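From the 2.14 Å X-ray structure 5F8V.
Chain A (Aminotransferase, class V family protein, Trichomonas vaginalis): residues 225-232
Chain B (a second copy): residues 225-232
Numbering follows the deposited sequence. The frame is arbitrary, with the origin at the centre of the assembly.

Chain A, residues 225-232: PFCPITMD
Chain B, residues 225-232: PFCPITMD

What holds two copies of the same eight-residue stretch together? The contact is apolar throughout: no hydrogen bond crosses it, and the two stretches bury 264 Å² between them, both sides summed. Phe226(A), Pro228(A) and Met231(A), with Phe226(B), Pro228(B) and Met231(B), supply nearly all of this, and each meets its own counterpart, as expected of a near-symmetric pairing. The backbones come nearest at Phe226(A) and Phe226(B), whose CA atoms lie 6.7 Å apart.

How do the phenylalanines meet? Each covers the most surface in its stretch, 54 Å² for Phe226(A) and 57 Å² for Phe226(B), with CB pointing toward the other copy. The backbone here has positive phi, 70/19 in A and 64/21 in B, while chi1 is m (-45° and -49°) and chi2 is -75° and -79°. The ring planes are nearly parallel, at 7°, but slid apart so that they barely overlap; their centroids are 5.3 Å apart. The closest atoms are Phe226(A) CD2 and Phe226(B) CD2, at 3.4 Å. A flat, apolar side chain suits this place because two such rings can approach closely with no polar group left facing the partner.

What forms the second patch of the contact, apart from the rings? Pro228(A), Met231(A), Pro228(B) and Met231(B) form a buried cluster. Pro228(A) CG lies 3.8 Å from Met231(B) CE, and Met231(A) CE lies 3.8 Å from Pro228(B) CG, so the contact is made reciprocally. Between the like residues, Met231(A) SD and Met231(B) SD are 3.7 Å apart, and Pro228(A) CG and Pro228(B) CG are 4.3 Å apart. Both methionines adopt m, t, p for chi1 to chi3, a path that brings sulfur to sulfur and methyl to proline. The proline rings, C-gamma exo, offer compact apolar surfaces, and the flexible thioether fits against them.

What backbone places these side chains? Pro225(A) and Pro225(B) are extended (-56/154 and -65/159), Phe226(A) and Phe226(B) turn with their positive phi, and Cys227(A) and Cys227(B), near -75/125, and Pro228(A) and Pro228(B), near -57/135, return to extended values. Cys227(A) and Cys227(B), chi1 t, point CB away from the partner. A 3-10 segment then runs from Ile229(A) to Met231(A) and from Ile229(B) to Met231(B). Met231(A) N donates to Pro228(A) O, and Met231(B) N to Pro228(B) O, both at 2.9 Å; this turn ties together the two residues that share the cluster. Asp232(A) N donates to Ile229(A) O at 3.2 Å and Asp232(B) N to Ile229(B) O at 3.1 Å, and the Asp232(A) and Asp232(B) side chains, chi1 t, cap the helix that follows, well clear of the contact.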

# COMPACT_ATOMS: atom_id res chain seq x y z
N PRO A 225 -3.45 16.84 -16.22
CA PRO A 225 -3.15 17.68 -15.05
C PRO A 225 -3.71 17.12 -13.72
O PRO A 225 -4.71 16.39 -13.72
CB PRO A 225 -3.85 19.02 -15.38
CG PRO A 225 -4.08 19.00 -16.85
CD PRO A 225 -4.30 17.56 -17.19
N PHE A 226 -3.06 17.49 -12.62
CA PHE A 226 -3.45 17.10 -11.26
C PHE A 226 -3.23 15.62 -10.93
O PHE A 226 -3.79 15.13 -9.95
CB PHE A 226 -4.89 17.54 -10.92
CG PHE A 226 -5.21 18.95 -11.35
CD1 PHE A 226 -4.71 20.03 -10.64
CD2 PHE A 226 -5.99 19.19 -12.47
CE1 PHE A 226 -4.98 21.33 -11.04
CE2 PHE A 226 -6.27 20.49 -12.88
CZ PHE A 226 -5.77 21.56 -12.16
N CYS A 227 -2.40 14.93 -11.70
CA CYS A 227 -2.03 13.56 -11.36
C CYS A 227 -1.09 13.62 -10.17
O CYS A 227 -0.10 14.35 -10.23
CB CYS A 227 -1.34 12.87 -12.53
SG CYS A 227 -1.08 11.11 -12.26
N PRO A 228 -1.40 12.90 -9.06
CA PRO A 228 -0.42 12.77 -8.00
C PRO A 228 0.86 12.16 -8.54
O PRO A 228 0.78 11.21 -9.31
CB PRO A 228 -1.11 11.83 -7.01
CG PRO A 228 -2.54 12.16 -7.19
CD PRO A 228 -2.66 12.24 -8.68
N ILE A 229 2.00 12.73 -8.19
CA ILE A 229 3.26 12.34 -8.83
C ILE A 229 3.58 10.84 -8.71
O ILE A 229 4.07 10.26 -9.67
CB ILE A 229 4.47 13.19 -8.36
CG1 ILE A 229 5.66 12.98 -9.33
CG2 ILE A 229 4.85 12.86 -6.93
CD1 ILE A 229 6.81 13.95 -9.11
N THR A 230 3.29 10.20 -7.56
CA THR A 230 3.53 8.74 -7.41
C THR A 230 2.60 7.88 -8.27
O THR A 230 2.90 6.70 -8.51
CB THR A 230 3.42 8.25 -5.94
OG1 THR A 230 2.16 8.64 -5.38
CG2 THR A 230 4.56 8.80 -5.09
N MET A 231 1.48 8.45 -8.71
CA MET A 231 0.53 7.77 -9.60
C MET A 231 0.78 8.02 -11.09
O MET A 231 0.01 7.54 -11.93
CB MET A 231 -0.90 8.19 -9.24
CG MET A 231 -1.33 7.82 -7.83
SD MET A 231 -2.91 8.53 -7.35
CE MET A 231 -3.99 7.81 -8.58
N ASP A 232 1.82 8.79 -11.42
CA ASP A 232 2.28 8.94 -12.80
C ASP A 232 3.20 7.77 -13.06
O ASP A 232 4.28 7.68 -12.47
CB ASP A 232 3.02 10.28 -12.99
CG ASP A 232 3.39 10.56 -14.44
OD1 ASP A 232 3.42 9.65 -15.30
OD2 ASP A 232 3.69 11.74 -14.73
N PRO B 225 -11.12 19.49 -7.33
CA PRO B 225 -11.46 18.57 -8.44
C PRO B 225 -10.32 17.61 -8.83
O PRO B 225 -9.15 17.88 -8.52
CB PRO B 225 -11.79 19.51 -9.61
CG PRO B 225 -11.94 20.88 -9.01
CD PRO B 225 -11.11 20.90 -7.77
N PHE B 226 -10.68 16.51 -9.49
CA PHE B 226 -9.77 15.44 -9.94
C PHE B 226 -9.05 14.69 -8.82
O PHE B 226 -8.03 14.06 -9.05
CB PHE B 226 -8.71 15.96 -10.95
CG PHE B 226 -9.28 16.76 -12.07
CD1 PHE B 226 -9.90 16.14 -13.14
CD2 PHE B 226 -9.20 18.16 -12.06
CE1 PHE B 226 -10.43 16.89 -14.18
CE2 PHE B 226 -9.74 18.91 -13.09
CZ PHE B 226 -10.35 18.28 -14.16
N CYS B 227 -9.58 14.73 -7.60
CA CYS B 227 -9.01 13.95 -6.52
C CYS B 227 -9.41 12.48 -6.71
O CYS B 227 -10.60 12.20 -6.84
CB CYS B 227 -9.53 14.45 -5.18
SG CYS B 227 -8.78 13.63 -3.77
N PRO B 228 -8.43 11.54 -6.76
CA PRO B 228 -8.77 10.12 -6.78
C PRO B 228 -9.66 9.77 -5.59
O PRO B 228 -9.37 10.22 -4.47
CB PRO B 228 -7.40 9.44 -6.67
CG PRO B 228 -6.47 10.40 -7.30
CD PRO B 228 -6.97 11.74 -6.85
N ILE B 229 -10.73 9.02 -5.83
CA ILE B 229 -11.75 8.82 -4.78
C ILE B 229 -11.17 8.28 -3.47
O ILE B 229 -11.53 8.76 -2.39
CB ILE B 229 -12.98 8.00 -5.25
CG1 ILE B 229 -14.07 7.99 -4.17
CG2 ILE B 229 -12.60 6.56 -5.63
CD1 ILE B 229 -15.46 7.70 -4.68
N THR B 230 -10.24 7.33 -3.55
CA THR B 230 -9.63 6.75 -2.34
C THR B 230 -8.67 7.69 -1.58
O THR B 230 -8.36 7.42 -0.42
CB THR B 230 -8.94 5.40 -2.62
OG1 THR B 230 -7.86 5.58 -3.55
CG2 THR B 230 -9.96 4.40 -3.19
N MET B 231 -8.21 8.76 -2.23
CA MET B 231 -7.40 9.81 -1.55
C MET B 231 -8.25 10.95 -0.97
O MET B 231 -7.71 11.91 -0.38
CB MET B 231 -6.36 10.38 -2.52
CG MET B 231 -5.29 9.39 -2.93
SD MET B 231 -4.29 10.00 -4.30
CE MET B 231 -3.61 11.50 -3.59
N ASP B 232 -9.57 10.87 -1.14
CA ASP B 232 -10.50 11.77 -0.48
C ASP B 232 -10.68 11.24 0.95
O ASP B 232 -11.32 10.22 1.15
CB ASP B 232 -11.82 11.81 -1.25
CG ASP B 232 -12.81 12.81 -0.69
OD1 ASP B 232 -12.67 13.21 0.48
OD2 ASP B 232 -13.75 13.18 -1.43